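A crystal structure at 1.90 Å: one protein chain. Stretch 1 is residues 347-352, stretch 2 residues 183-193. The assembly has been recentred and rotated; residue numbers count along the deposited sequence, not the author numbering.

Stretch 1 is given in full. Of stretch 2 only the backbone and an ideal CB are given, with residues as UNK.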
# COMPACT_ATOMS: atom_id res chain seq x y z
N PHE B 347 13.45 3.56 -11.07
CA PHE B 347 12.17 3.16 -11.67
C PHE B 347 12.35 2.47 -13.04
O PHE B 347 11.51 1.68 -13.42
CB PHE B 347 11.21 4.30 -11.80
CG PHE B 347 10.67 4.80 -10.47
CD1 PHE B 347 9.92 3.95 -9.67
CD2 PHE B 347 10.91 6.08 -10.04
CE1 PHE B 347 9.42 4.41 -8.45
CE2 PHE B 347 10.45 6.55 -8.83
CZ PHE B 347 9.69 5.69 -8.03
N TYR B 348 13.49 2.74 -13.71
CA TYR B 348 13.73 2.20 -15.05
C TYR B 348 14.93 1.26 -15.13
O TYR B 348 14.83 0.19 -15.74
CB TYR B 348 13.82 3.39 -16.07
CG TYR B 348 12.51 4.16 -16.20
CD1 TYR B 348 11.46 3.64 -16.94
CD2 TYR B 348 12.31 5.34 -15.56
CE1 TYR B 348 10.26 4.34 -17.05
CE2 TYR B 348 11.11 6.03 -15.68
CZ TYR B 348 10.10 5.51 -16.40
OH TYR B 348 8.92 6.17 -16.47
N TYR B 349 16.03 1.61 -14.47
CA TYR B 349 17.20 0.73 -14.44
C TYR B 349 17.02 -0.48 -13.55
O TYR B 349 17.71 -1.55 -13.74
CB TYR B 349 18.41 1.52 -13.97
CG TYR B 349 18.75 2.71 -14.89
CD1 TYR B 349 18.73 2.59 -16.30
CD2 TYR B 349 19.07 3.96 -14.35
CE1 TYR B 349 19.03 3.69 -17.13
CE2 TYR B 349 19.38 5.03 -15.17
CZ TYR B 349 19.36 4.89 -16.56
OH TYR B 349 19.66 5.97 -17.33
N GLU B 350 16.08 -0.36 -12.58
CA GLU B 350 15.65 -1.51 -11.84
C GLU B 350 14.13 -1.57 -12.05
O GLU B 350 13.65 -1.07 -13.06
CB GLU B 350 16.11 -1.32 -10.40
CG GLU B 350 17.65 -1.31 -10.29
CD GLU B 350 18.22 -1.09 -8.88
OE1 GLU B 350 17.52 -1.26 -7.81
OE2 GLU B 350 19.38 -0.68 -8.84
N ARG B 351 13.37 -2.20 -11.16
CA ARG B 351 11.92 -2.30 -11.37
C ARG B 351 11.26 -1.89 -10.06
O ARG B 351 10.45 -2.63 -9.47
CB ARG B 351 11.48 -3.69 -11.88
CG ARG B 351 10.19 -3.62 -12.80
CD ARG B 351 9.16 -4.68 -12.47
NE ARG B 351 8.78 -4.48 -11.06
CZ ARG B 351 8.11 -5.36 -10.30
NH1 ARG B 351 7.69 -6.47 -10.81
NH2 ARG B 351 7.84 -5.07 -9.01
N TRP B 352 11.59 -0.71 -9.58
CA TRP B 352 11.12 -0.32 -8.29
C TRP B 352 9.58 -0.12 -8.31
O TRP B 352 9.08 0.71 -9.07
CB TRP B 352 11.76 1.00 -7.87
CG TRP B 352 13.23 0.97 -7.60
CD1 TRP B 352 14.02 -0.11 -7.52
CD2 TRP B 352 14.09 2.11 -7.42
NE1 TRP B 352 15.30 0.27 -7.24
CE2 TRP B 352 15.37 1.63 -7.20
CE3 TRP B 352 13.88 3.49 -7.41
CZ2 TRP B 352 16.46 2.48 -6.97
CZ3 TRP B 352 14.99 4.34 -7.21
CH2 TRP B 352 16.25 3.82 -6.98
N UNK B 183 18.98 2.83 -23.92
CA UNK B 183 19.76 1.62 -24.23
C UNK B 183 20.21 0.86 -22.94
O UNK B 183 20.18 -0.41 -22.84
CB UNK B 183 20.99 2.00 -25.06
N UNK B 184 20.58 1.61 -21.93
CA UNK B 184 20.85 0.97 -20.62
C UNK B 184 19.59 0.27 -20.03
O UNK B 184 19.63 -0.91 -19.61
CB UNK B 184 21.36 2.02 -19.63
N UNK B 185 18.47 0.98 -20.12
CA UNK B 185 17.19 0.44 -19.73
C UNK B 185 17.03 -0.92 -20.38
O UNK B 185 16.72 -1.93 -19.71
CB UNK B 185 16.05 1.38 -20.12
N UNK B 186 17.29 -0.99 -21.71
CA UNK B 186 17.00 -2.24 -22.45
C UNK B 186 17.85 -3.39 -22.01
O UNK B 186 17.37 -4.52 -21.83
CB UNK B 186 17.20 -2.03 -23.95
N UNK B 187 19.10 -3.08 -21.77
CA UNK B 187 20.08 -4.09 -21.38
C UNK B 187 19.78 -4.53 -19.94
O UNK B 187 19.68 -5.75 -19.68
CB UNK B 187 21.51 -3.55 -21.51
N UNK B 188 19.56 -3.57 -19.04
CA UNK B 188 19.19 -3.96 -17.65
C UNK B 188 17.95 -4.85 -17.61
O UNK B 188 17.92 -5.86 -16.89
CB UNK B 188 18.94 -2.71 -16.80
N UNK B 189 16.93 -4.50 -18.41
CA UNK B 189 15.69 -5.25 -18.39
C UNK B 189 15.83 -6.60 -19.13
O UNK B 189 15.23 -7.59 -18.72
CB UNK B 189 14.57 -4.41 -19.01
N UNK B 190 16.74 -6.68 -20.11
CA UNK B 190 17.16 -8.03 -20.61
C UNK B 190 17.72 -8.91 -19.53
O UNK B 190 17.21 -10.02 -19.29
CB UNK B 190 18.21 -7.89 -21.71
N UNK B 191 18.75 -8.44 -18.84
CA UNK B 191 19.30 -9.22 -17.72
C UNK B 191 18.19 -9.63 -16.77
O UNK B 191 18.02 -10.83 -16.43
CB UNK B 191 20.37 -8.42 -16.97
N UNK B 192 17.39 -8.65 -16.36
CA UNK B 192 16.31 -8.89 -15.42
C UNK B 192 15.29 -9.95 -15.93
O UNK B 192 14.86 -10.81 -15.17
CB UNK B 192 15.59 -7.57 -15.13
N UNK B 193 14.92 -9.94 -17.21
CA UNK B 193 13.99 -10.97 -17.73
C UNK B 193 14.54 -12.41 -17.66
O UNK B 193 13.75 -13.35 -17.51
CB UNK B 193 13.64 -10.65 -19.18

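The backbone of residues 183-193 is helical throughout, with phi/psi near -60/-45 and N-H to O bonds between residues four apart, so proline would cost a bond at most positions and each side chain is judged mainly by its direction. At position 183 CA-to-CB points away from stretch 1 and nothing of stretch 1 lies within 5.5 Å of its ideal CB; almost any helix-compatible residue would do, and it is Glu183.

Position 184 points toward stretch 1, its ideal CB 3.8 Å from Tyr349 CE1. A broad ring face is on offer, suited to a long aliphatic chain, another ring or a flat cation. The residue is Arg184. Extended, with chi1 to chi3 all t, it runs over one face of the ring: CD lies 3.6 Å from Tyr349 CE1, and the guanidinium lies flat on the ring, planes at 4°, with CZ 3.7 Å from the ring centroid. This is a cation-pi contact.

Position 185 points sideways, its ideal CB 4.7 Å from Tyr348 O. Leucine, methionine or an aromatic could reach along Tyr348. Tyr185, chi1 t, turns its ring edge to that carbonyl, CD1 3.3 Å from Tyr348 O, and also packs CD1 4.0 Å from Tyr348 CB.

Positions 186 and 187 meet nothing of stretch 1 and would tolerate many residues; they are Asp186 and Gln187.

Position 188 points toward stretch 1, with its ideal CB 3.5 Å from Tyr349 O. A gamma atom in t would run into Tyr349 O, whereas m or p leaves it free; alanine, glutamine or glutamate would fit. In Glu188, chi1 m, CB packs 3.5 Å from Tyr349 O, and the carboxylate serves its own helix: OE1 meets the residue at position 191, and Glu188 OE2 makes a long salt bridge, 3.9 Å, to Arg184 NE.

From position 189 the ideal CB reaches nothing within 5.5 Å, but a long flexible chain could approach the carbonyls where the helix of stretch 1 ends. Met189 bends, chi1 and chi2 both m, bringing CE 3.5 Å from Tyr348 O, 3.4 Å from Tyr349 O and 3.6 Å from Glu350 O.

Stretch 1 sets no preference at 190 and 191, and many helix-compatible residues would do: Asp190 and Lys191, whose NZ hydrogen-bonds Glu188 OE1 at 3.1 Å within a salt bridge.

Position 192 points toward stretch 1 across a gap, favouring a long apolar chain. Met192 spans it, with CE 3.8 Å from Glu350 CA and SD 3.9 Å from Arg351 CB.

Position 193 is equally unconstrained, small or polar residues included; Ser193 OG donates a hydrogen bond to Asp190 O, 2.7 Å.

Stretch 2, residues 183-193: ERYDQEMDKMS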
# COMPACT_ATOMS: atom_id res chain seq x y z
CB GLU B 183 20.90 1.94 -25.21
CG GLU B 183 21.30 0.75 -26.09
CD GLU B 183 22.33 1.11 -27.16
OE1 GLU B 183 22.71 2.32 -27.22
OE2 GLU B 183 22.73 0.20 -27.93
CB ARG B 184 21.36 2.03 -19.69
CG ARG B 184 21.82 1.45 -18.38
CD ARG B 184 22.42 2.57 -17.57
NE ARG B 184 22.40 2.28 -16.14
CZ ARG B 184 22.65 3.20 -15.21
NH1 ARG B 184 22.92 4.45 -15.54
NH2 ARG B 184 22.63 2.86 -13.94
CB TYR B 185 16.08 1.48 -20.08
CG TYR B 185 14.70 0.87 -20.07
CD1 TYR B 185 14.07 0.56 -18.88
CD2 TYR B 185 14.04 0.54 -21.25
CE1 TYR B 185 12.83 -0.05 -18.88
CE2 TYR B 185 12.81 -0.08 -21.25
CZ TYR B 185 12.20 -0.35 -20.05
OH TYR B 185 10.98 -0.95 -20.03
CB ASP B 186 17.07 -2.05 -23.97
CG ASP B 186 15.80 -1.39 -24.53
OD1 ASP B 186 14.66 -1.73 -24.10
OD2 ASP B 186 15.96 -0.49 -25.37
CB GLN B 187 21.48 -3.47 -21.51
CG GLN B 187 22.61 -4.21 -20.80
CD GLN B 187 23.70 -3.25 -20.32
OE1 GLN B 187 23.43 -2.12 -19.86
NE2 GLN B 187 24.93 -3.69 -20.43
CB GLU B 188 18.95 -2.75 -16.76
CG GLU B 188 20.13 -1.82 -16.61
CD GLU B 188 21.30 -2.37 -15.83
OE1 GLU B 188 21.26 -3.57 -15.43
OE2 GLU B 188 22.24 -1.55 -15.66
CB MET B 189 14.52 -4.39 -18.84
CG MET B 189 14.19 -3.23 -17.89
SD MET B 189 13.84 -3.87 -16.20
CE MET B 189 15.30 -3.25 -15.35
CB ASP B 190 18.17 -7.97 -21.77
CG ASP B 190 17.49 -7.84 -23.10
OD1 ASP B 190 16.37 -8.39 -23.31
OD2 ASP B 190 18.06 -7.15 -23.95
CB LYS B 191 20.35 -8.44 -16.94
CG LYS B 191 21.76 -8.58 -17.47
CD LYS B 191 22.73 -7.68 -16.70
CE LYS B 191 22.44 -6.22 -17.01
NZ LYS B 191 23.54 -5.26 -16.69
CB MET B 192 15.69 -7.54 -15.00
CG MET B 192 15.11 -7.60 -13.61
SD MET B 192 14.40 -6.08 -12.98
CE MET B 192 15.80 -5.30 -12.23
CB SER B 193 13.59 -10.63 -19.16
OG SER B 193 14.71 -10.83 -19.99
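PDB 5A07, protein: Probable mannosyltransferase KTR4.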